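Local coordinates for protein phosphoserine phosphatase (PDB 4AP9) that probably removes the phosphate from L-phosphoserine with the help of magnesium, the last step of serine biosynthesis, as a member of the haloacid dehalogenase superfamily, at residues 54-57 / 58-62; 187-190 / 191-194. All blocks are in the same frame, centred on the assembly; numbering follows the deposited sequence.

Overall arrangement
Both contacts are local, each made along one helix of a haloacid dehalogenase-type fold. Contact 1 lies in helix 52-62, part of the helical cap inserted between strands 11-15 and 97-102. Contact 2 forms the start of helix 189-197, the last helix of the chain, just after strand 184-186, outermost in the sheet of this chain. Their centres are 32 Å apart and their nearest atoms about 22 Å, on opposite sides of the chain's centre, so they do not touch. Contact 1 is near a ligand: the side chain of Leu56 is about 7 Å from a bound 3-pyridinium-1-ylpropane-1-sulfonate, whose pocket includes Trp52. Contact 1 also meets two other subunits, whereas contact 2 touches no other chain.

Contact 1. Residues 54-57 / 58-62; sequences DSLL and KRVGL
Lys58, Arg59, Val60 and Gly61 each donate a backbone N-H to the carbonyl four residues earlier, from Asp54, Ser55, Leu56 and Leu57, in regular alpha-helical geometry within helix 52-62. This helix belongs to the helical cap inserted after the first core strand, as in related haloacid dehalogenase-type phosphatases. The N to O distance between Val60 N and Leu56 O is 2.9 Å. On the outer side, Asp54 and Lys58 form an i to i+4 salt bridge. Lys58 NZ lies 2.9 Å from Asp54 OD1 and meets its syn lone pair, on the side of the other carboxylate oxygen. The lysine chain runs nearly extended to CE and then bends (chi4 51°), which turns the ammonium to the carboxylate.

Arg59 lies back along the preceding turn. Its CG is beside its own backbone N (chi1 -78°), and the chain bends at chi3. NE therefore reaches back to Ser55 O, at 3.4 Å from it, in a weak hydrogen bond. This carbonyl thus takes both the backbone and the side-chain N-H of Arg59. The hydroxyl of Ser55 is instead hydrogen-bonded to Leu41 O on helix 36-47. The guanidinium also makes cation-pi contacts with Trp26 and Trp52.

Leu57 and Val60 pack on Ile134 of strand 130-135. Leu57 also meets Met3 of a second subunit and Phe195 of a third. Leu56 crosses Arg59 at about a right angle. Its methyl CD1 sits 3.8 Å above one face of the Arg59 guanidinium, displaced toward the rim, and is 3.9 Å from Arg59 NH2.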
loop_
_atom_site.group_PDB
_atom_site.type_symbol
_atom_site.label_atom_id
_atom_site.label_comp_id
_atom_site.label_asym_id
_atom_site.label_seq_id
_atom_site.Cartn_x
_atom_site.Cartn_y
_atom_site.Cartn_z
ATOM N N ASP A 54 -7.462 27.440 12.894
ATOM C CA ASP A 54 -8.009 28.795 12.863
ATOM C C ASP A 54 -7.909 29.426 14.248
ATOM O O ASP A 54 -7.398 30.537 14.402
ATOM C CB ASP A 54 -9.462 28.776 12.373
ATOM C CG ASP A 54 -10.084 30.162 12.335
ATOM O OD1 ASP A 54 -9.351 31.138 12.102
ATOM O OD2 ASP A 54 -11.313 30.276 12.548
ATOM N N SER A 55 -8.376 28.702 15.258
ATOM C CA SER A 55 -8.341 29.199 16.626
ATOM C C SER A 55 -6.909 29.409 17.139
ATOM O O SER A 55 -6.609 30.416 17.786
ATOM C CB SER A 55 -9.087 28.251 17.552
ATOM O OG SER A 55 -9.247 28.852 18.819
ATOM N N LEU A 56 -6.031 28.459 16.842
ATOM C CA LEU A 56 -4.641 28.545 17.286
ATOM C C LEU A 56 -3.953 29.779 16.724
ATOM O O LEU A 56 -3.304 30.527 17.454
ATOM C CB LEU A 56 -3.865 27.288 16.876
ATOM C CG LEU A 56 -2.378 27.245 17.220
ATOM C CD1 LEU A 56 -2.183 27.560 18.710
ATOM C CD2 LEU A 56 -1.775 25.883 16.859
ATOM N N LEU A 57 -4.100 30.009 15.423
ATOM C CA LEU A 57 -3.395 31.132 14.816
ATOM C C LEU A 57 -3.971 32.464 15.273
ATOM O O LEU A 57 -3.257 33.464 15.333
ATOM C CB LEU A 57 -3.391 31.034 13.294
ATOM C CG LEU A 57 -2.627 29.823 12.761
ATOM C CD1 LEU A 57 -2.535 29.900 11.250
ATOM C CD2 LEU A 57 -1.222 29.739 13.398
ATOM N N LYS A 58 -5.262 32.486 15.596
ATOM C CA LYS A 58 -5.859 33.704 16.160
ATOM C C LYS A 58 -5.297 34.013 17.554
ATOM O O LYS A 58 -5.075 35.177 17.906
ATOM C CB LYS A 58 -7.390 33.609 16.214
ATOM C CG LYS A 58 -8.092 33.799 14.868
ATOM C CD LYS A 58 -9.613 33.785 15.033
ATOM C CE LYS A 58 -10.322 34.441 13.837
ATOM N NZ LYS A 58 -9.882 33.922 12.508
ATOM N N ARG A 59 -5.082 32.972 18.353
ATOM C CA ARG A 59 -4.451 33.132 19.660
ATOM C C ARG A 59 -3.013 33.623 19.484
ATOM O O ARG A 59 -2.560 34.533 20.178
ATOM C CB ARG A 59 -4.487 31.812 20.439
ATOM C CG ARG A 59 -5.870 31.513 21.059
ATOM C CD ARG A 59 -5.926 30.171 21.762
ATOM N NE ARG A 59 -6.083 29.069 20.811
ATOM C CZ ARG A 59 -5.576 27.857 20.962
ATOM N NH1 ARG A 59 -4.853 27.553 22.026
ATOM N NH2 ARG A 59 -5.776 26.944 20.036
ATOM N N VAL A 60 -2.302 33.028 18.535
ATOM C CA VAL A 60 -0.917 33.414 18.279
ATOM C C VAL A 60 -0.830 34.896 17.921
ATOM O O VAL A 60 0.053 35.610 18.396
ATOM C CB VAL A 60 -0.315 32.569 17.166
ATOM C CG1 VAL A 60 0.949 33.235 16.592
ATOM C CG2 VAL A 60 -0.020 31.192 17.702
ATOM N N GLY A 61 -1.775 35.340 17.098
ATOM C CA GLY A 61 -1.865 36.717 16.675
ATOM C C GLY A 61 -2.055 37.671 17.838
ATOM O O GLY A 61 -1.487 38.767 17.851
ATOM N N LEU A 62 -2.845 37.249 18.818
ATOM C CA LEU A 62 -3.152 38.090 19.965
ATOM C C LEU A 62 -1.986 38.258 20.949
ATOM O O LEU A 62 -2.050 39.111 21.832
ATOM C CB LEU A 62 -4.399 37.582 20.701
ATOM C CG LEU A 62 -5.730 37.763 19.961
ATOM C CD1 LEU A 62 -6.803 36.832 20.493
ATOM C CD2 LEU A 62 -6.186 39.203 20.053
#

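Contact 2. Residues 187-190 / 191-194; sequences KDLK and ELVD
Asp188 OD1 accepts the backbone N-H of Glu191 at 2.9 Å from Glu191 N, an N-cap bond at the start of helix 189-197. The bond is fairly straight, with an N-H...O angle of 167°, and the N-H arrives nearly along the C-O axis of the carboxylate. Asp188 CG stands between its own backbone N and carbonyl carbon (chi1 52°), which carries OD1 forward over the start of the first turn, to Glu191 N. A negative group here would probably be favoured by the positive end of the helix dipole.

Glu191 reaches back past the cap. Its chain is extended, and OE2 accepts a weak hydrogen bond from the backbone N of Lys187, 2.9 Å from Lys187 N. The other oxygen, OE1, is in tight contact with the aliphatic part of the Lys187 side chain, only 3.0 Å from Lys187 CG. The charged ends are farther apart, with Lys187 NZ 4.6 Å from Glu191 OE1. With an alanine here, Lys187 N would probably lose its carboxylate acceptor, and the Lys187 side chain would be left freer to turn.

Leu192, Val193 and Asp194 donate their backbone N-H groups to Asp188, Leu189 and Lys190 in turn. Lys190 and Asp194 have opposite charges, but Lys190 NZ stays 4.3 Å from Asp194 OD2, too far for a salt bridge.

On the inner side, Leu189 CD1 meets Leu192 CD2 at 4.2 Å. Both leucines pack on Leu87 of helix 82-93, and Val193 touches Glu86 there. Leu192 also rests on Val186 of strand 184-186 and on Ile173 and Val175 of strand 171-175, joining the helix to this edge of the sheet.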
loop_
_atom_site.group_PDB
_atom_site.type_symbol
_atom_site.label_atom_id
_atom_site.label_comp_id
_atom_site.label_asym_id
_atom_site.label_seq_id
_atom_site.Cartn_x
_atom_site.Cartn_y
_atom_site.Cartn_z
ATOM N N LYS A 187 -9.025 8.380 36.334
ATOM C CA LYS A 187 -9.481 9.581 37.041
ATOM C C LYS A 187 -8.478 10.726 37.053
ATOM O O LYS A 187 -8.863 11.893 36.985
ATOM C CB LYS A 187 -9.862 9.252 38.489
ATOM C CG LYS A 187 -11.115 8.411 38.636
ATOM C CD LYS A 187 -11.483 8.257 40.111
ATOM C CE LYS A 187 -12.576 7.219 40.322
ATOM N NZ LYS A 187 -12.828 6.986 41.777
ATOM N N ASP A 188 -7.197 10.393 37.166
ATOM C CA ASP A 188 -6.156 11.394 37.320
ATOM C C ASP A 188 -4.807 10.712 37.145
ATOM O O ASP A 188 -4.746 9.508 36.913
ATOM C CB ASP A 188 -6.246 12.064 38.697
ATOM C CG ASP A 188 -6.284 11.058 39.838
ATOM O OD1 ASP A 188 -5.751 9.938 39.672
ATOM O OD2 ASP A 188 -6.845 11.390 40.909
ATOM N N LEU A 189 -3.729 11.472 37.253
ATOM C CA LEU A 189 -2.405 10.929 36.973
ATOM C C LEU A 189 -2.063 9.793 37.926
ATOM O O LEU A 189 -1.375 8.847 37.553
ATOM C CB LEU A 189 -1.355 12.033 37.053
ATOM C CG LEU A 189 0.103 11.685 36.767
ATOM C CD1 LEU A 189 0.249 11.115 35.377
ATOM C CD2 LEU A 189 0.963 12.933 36.916
ATOM N N LYS A 190 -2.544 9.891 39.163
ATOM C CA LYS A 190 -2.279 8.863 40.158
ATOM C C LYS A 190 -2.843 7.523 39.695
ATOM O O LYS A 190 -2.165 6.499 39.732
ATOM C CB LYS A 190 -2.885 9.261 41.509
ATOM C CG LYS A 190 -2.790 8.184 42.575
ATOM C CD LYS A 190 -1.343 7.934 42.980
ATOM C CE LYS A 190 -1.205 6.668 43.828
ATOM N NZ LYS A 190 -1.740 6.798 45.221
ATOM N N GLU A 191 -4.093 7.542 39.248
ATOM C CA GLU A 191 -4.735 6.344 38.734
ATOM C C GLU A 191 -3.966 5.801 37.527
ATOM O O GLU A 191 -3.831 4.583 37.359
ATOM C CB GLU A 191 -6.180 6.672 38.357
ATOM C CG GLU A 191 -7.092 5.473 38.184
ATOM C CD GLU A 191 -8.560 5.870 38.222
ATOM O OE1 GLU A 191 -9.000 6.395 39.264
ATOM O OE2 GLU A 191 -9.270 5.660 37.215
ATOM N N LEU A 192 -3.453 6.700 36.688
ATOM C CA LEU A 192 -2.711 6.277 35.501
ATOM C C LEU A 192 -1.425 5.573 35.906
ATOM O O LEU A 192 -1.083 4.531 35.353
ATOM C CB LEU A 192 -2.392 7.464 34.588
ATOM C CG LEU A 192 -1.649 7.137 33.290
ATOM C CD1 LEU A 192 -2.469 6.199 32.409
ATOM C CD2 LEU A 192 -1.300 8.414 32.531
ATOM N N VAL A 193 -0.712 6.146 36.868
ATOM C CA VAL A 193 0.497 5.520 37.385
ATOM C C VAL A 193 0.178 4.113 37.915
ATOM O O VAL A 193 0.886 3.153 37.629
ATOM C CB VAL A 193 1.131 6.374 38.496
ATOM C CG1 VAL A 193 2.245 5.624 39.172
ATOM C CG2 VAL A 193 1.654 7.685 37.908
ATOM N N ASP A 194 -0.907 4.006 38.672
ATOM C CA ASP A 194 -1.318 2.722 39.238
ATOM C C ASP A 194 -1.622 1.704 38.155
ATOM O O ASP A 194 -1.278 0.530 38.279
ATOM C CB ASP A 194 -2.532 2.895 40.144
ATOM C CG ASP A 194 -2.173 3.528 41.471
ATOM O OD1 ASP A 194 -0.971 3.532 41.822
ATOM O OD2 ASP A 194 -3.092 4.024 42.159
#